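PDB 4FEI: heat shock protein-related protein from Deinococcus radiodurans, which probably acts as a small heat shock protein, a chaperone of the stress response, here represented by its alpha-crystallin domain. Local coordinates for residues Arg12-Thr16 against His17-Leu21. Residues are numbered along the deposited sequence; the frame is centred on the assembly and turned at random.
Sequences RDAGT and HLDLL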
ATOM      1  N   ARG A  12      -3.128  14.305   8.577  1.00 18.76           N
ATOM      2  CA  ARG A  12      -3.817  14.139   9.859  1.00 19.29           C
ATOM      3  C   ARG A  12      -3.406  15.273  10.803  1.00 19.91           C
ATOM      4  O   ARG A  12      -2.226  15.637  10.893  1.00 20.55           O
ATOM      5  CB  ARG A  12      -3.489  12.769  10.472  1.00 18.98           C
ATOM      6  CG  ARG A  12      -4.048  12.545  11.899  1.00 19.74           C
ATOM      7  CD  ARG A  12      -3.647  11.172  12.430  1.00 20.46           C
ATOM      8  NE  ARG A  12      -2.187  10.923  12.429  1.00 21.48           N
ATOM      9  CZ  ARG A  12      -1.627   9.706  12.447  1.00 21.78           C
ATOM     10  NH1 ARG A  12      -2.402   8.601  12.439  1.00 21.95           N
ATOM     11  NH2 ARG A  12      -0.289   9.582  12.451  1.00 21.04           N
ATOM     12  N   ASP A  13      -4.404  15.845  11.463  1.00 20.44           N
ATOM     13  CA  ASP A  13      -4.185  16.857  12.453  1.00 21.44           C
ATOM     14  C   ASP A  13      -3.855  16.117  13.728  1.00 21.85           C
ATOM     15  O   ASP A  13      -4.711  15.472  14.307  1.00 22.25           O
ATOM     16  CB  ASP A  13      -5.467  17.678  12.604  1.00 22.23           C
ATOM     17  CG  ASP A  13      -5.385  18.726  13.702  1.00 23.90           C
ATOM     18  OD1 ASP A  13      -4.272  19.010  14.208  1.00 24.99           O
ATOM     19  OD2 ASP A  13      -6.468  19.267  14.065  1.00 25.91           O
ATOM     20  N   ALA A  14      -2.605  16.198  14.161  1.00 22.21           N
ATOM     21  CA  ALA A  14      -2.204  15.611  15.440  1.00 22.46           C
ATOM     22  C   ALA A  14      -1.872  16.714  16.485  1.00 23.73           C
ATOM     23  O   ALA A  14      -0.851  16.643  17.194  1.00 24.67           O
ATOM     24  CB  ALA A  14      -1.045  14.690  15.238  1.00 22.09           C
ATOM     25  N   GLY A  15      -2.736  17.721  16.573  1.00 23.93           N
ATOM     26  CA  GLY A  15      -2.612  18.754  17.604  1.00 25.15           C
ATOM     27  C   GLY A  15      -1.376  19.639  17.467  1.00 25.21           C
ATOM     28  O   GLY A  15      -1.408  20.662  16.789  1.00 25.51           O
ATOM     29  N   THR A  16      -0.294  19.239  18.117  1.00 25.29           N
ATOM     30  CA  THR A  16       0.948  19.987  18.072  1.00 25.64           C
ATOM     31  C   THR A  16       1.667  19.711  16.755  1.00 24.56           C
ATOM     32  O   THR A  16       2.490  20.526  16.302  1.00 24.58           O
ATOM     33  CB  THR A  16       1.910  19.669  19.309  1.00 26.65           C
ATOM     34  OG1 THR A  16       2.417  18.322  19.214  1.00 26.44           O
ATOM     35  CG2 THR A  16       1.185  19.852  20.672  1.00 26.94           C
ATOM     36  N   HIS A  17       1.361  18.565  16.158  1.00 23.50           N
ATOM     37  CA  HIS A  17       2.004  18.127  14.929  1.00 22.78           C
ATOM     38  C   HIS A  17       1.038  17.957  13.764  1.00 22.16           C
ATOM     39  O   HIS A  17      -0.164  17.790  13.944  1.00 22.48           O
ATOM     40  CB  HIS A  17       2.785  16.831  15.149  1.00 22.25           C
ATOM     41  CG  HIS A  17       4.020  17.011  15.965  1.00 23.64           C
ATOM     42  ND1 HIS A  17       4.009  17.001  17.347  1.00 25.66           N
ATOM     43  CD2 HIS A  17       5.308  17.215  15.598  1.00 22.93           C
ATOM     44  CE1 HIS A  17       5.241  17.204  17.793  1.00 26.44           C
ATOM     45  NE2 HIS A  17       6.048  17.329  16.753  1.00 25.05           N
ATOM     46  N   LEU A  18       1.606  17.962  12.562  1.00 21.96           N
ATOM     47  CA  LEU A  18       0.890  17.693  11.321  1.00 20.83           C
ATOM     48  C   LEU A  18       1.510  16.417  10.724  1.00 20.14           C
ATOM     49  O   LEU A  18       2.729  16.369  10.489  1.00 20.03           O
ATOM     50  CB  LEU A  18       1.090  18.880  10.383  1.00 20.77           C
ATOM     51  CG  LEU A  18       0.306  18.958   9.084  1.00 21.05           C
ATOM     52  CD1 LEU A  18      -1.228  18.973   9.341  1.00 22.54           C
ATOM     53  CD2 LEU A  18       0.733  20.200   8.315  1.00 22.25           C
ATOM     54  N   ASP A  19       0.689  15.385  10.501  1.00 19.55           N
ATOM     55  CA  ASP A  19       1.164  14.116   9.948  1.00 18.91           C
ATOM     56  C   ASP A  19       0.771  13.927   8.501  1.00 18.67           C
ATOM     57  O   ASP A  19      -0.403  14.111   8.127  1.00 19.31           O
ATOM     58  CB  ASP A  19       0.570  12.917  10.702  1.00 19.37           C
ATOM     59  CG  ASP A  19       0.950  12.889  12.165  1.00 20.33           C
ATOM     60  OD1 ASP A  19       2.014  13.471  12.521  1.00 22.15           O
ATOM     61  OD2 ASP A  19       0.180  12.291  12.955  1.00 21.40           O
ATOM     62  N   LEU A  20       1.725  13.497   7.695  1.00 17.81           N
ATOM     63  CA  LEU A  20       1.452  13.058   6.336  1.00 17.83           C
ATOM     64  C   LEU A  20       1.559  11.548   6.335  1.00 17.73           C
ATOM     65  O   LEU A  20       2.578  11.005   6.729  1.00 18.68           O
ATOM     66  CB  LEU A  20       2.476  13.656   5.372  1.00 17.64           C
ATOM     67  CG  LEU A  20       2.516  13.420   3.861  1.00 18.86           C
ATOM     68  CD1 LEU A  20       3.354  12.204   3.544  1.00 20.63           C
ATOM     69  CD2 LEU A  20       1.134  13.306   3.215  1.00 19.95           C
ATOM     70  N   LEU A  21       0.497  10.865   5.943  1.00 17.46           N
ATOM     71  CA  LEU A  21       0.539   9.418   5.763  1.00 16.98           C
ATOM     72  C   LEU A  21       0.468   9.111   4.274  1.00 16.80           C
ATOM     73  O   LEU A  21      -0.428   9.585   3.554  1.00 17.15           O
ATOM     74  CB  LEU A  21      -0.620   8.724   6.487  1.00 17.11           C
ATOM     75  CG  LEU A  21      -0.638   8.806   8.015  1.00 17.64           C
ATOM     76  CD1 LEU A  21      -1.521   9.919   8.485  1.00 18.88           C
ATOM     77  CD2 LEU A  21      -1.218   7.480   8.547  1.00 20.65           C
TER
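R12 and D19, paired across a tight hairpin, are joined by backbone and side chains alike. Two bonds link their main chains, R12 N to D19 O (2.8 Å) and D19 N to R12 O (3.0 Å). At the turn end A14 N donates to H17 O at 2.9 Å, and H17 N donates to A14 O.

The same two residues form a salt bridge on the face they share with A14 and H17. D19 OD2 takes both R12 NE and R12 NH2, each at 2.8 Å; NE meets the anti lone pair of OD2, whereas NH2 arrives from above the carboxylate plane. The two flat groups stand 81° apart, with OD2 close to the guanidinium plane. A bend at chi3 (56°) turns the otherwise extended arginine over L21, whose CD1 covers one guanidinium face 4.0 Å from CZ. A methionine in place of R12 would probably leave the buried D19 carboxylate without its main charge partner, the ion pair of OD1 with R90 being long and weak.

Polar side chains also bond around the turn. D13 OD1 accepts from G15 N in an Asx turn and forms a salt bridge with K93. T16 OG1 and H17 ND1 share a hydrogen bond of 2.8 Å.

L18, on the other face with D13, packs against W11 of its own chain and L54 of the second subunit, to which D13 bonds through its backbone. A14-H17 is a type II' turn with G15 at positive phi, closing a beta hairpin with a two-residue loop that joins strands 9-14 and 17-23 of the alpha-crystallin beta sandwich.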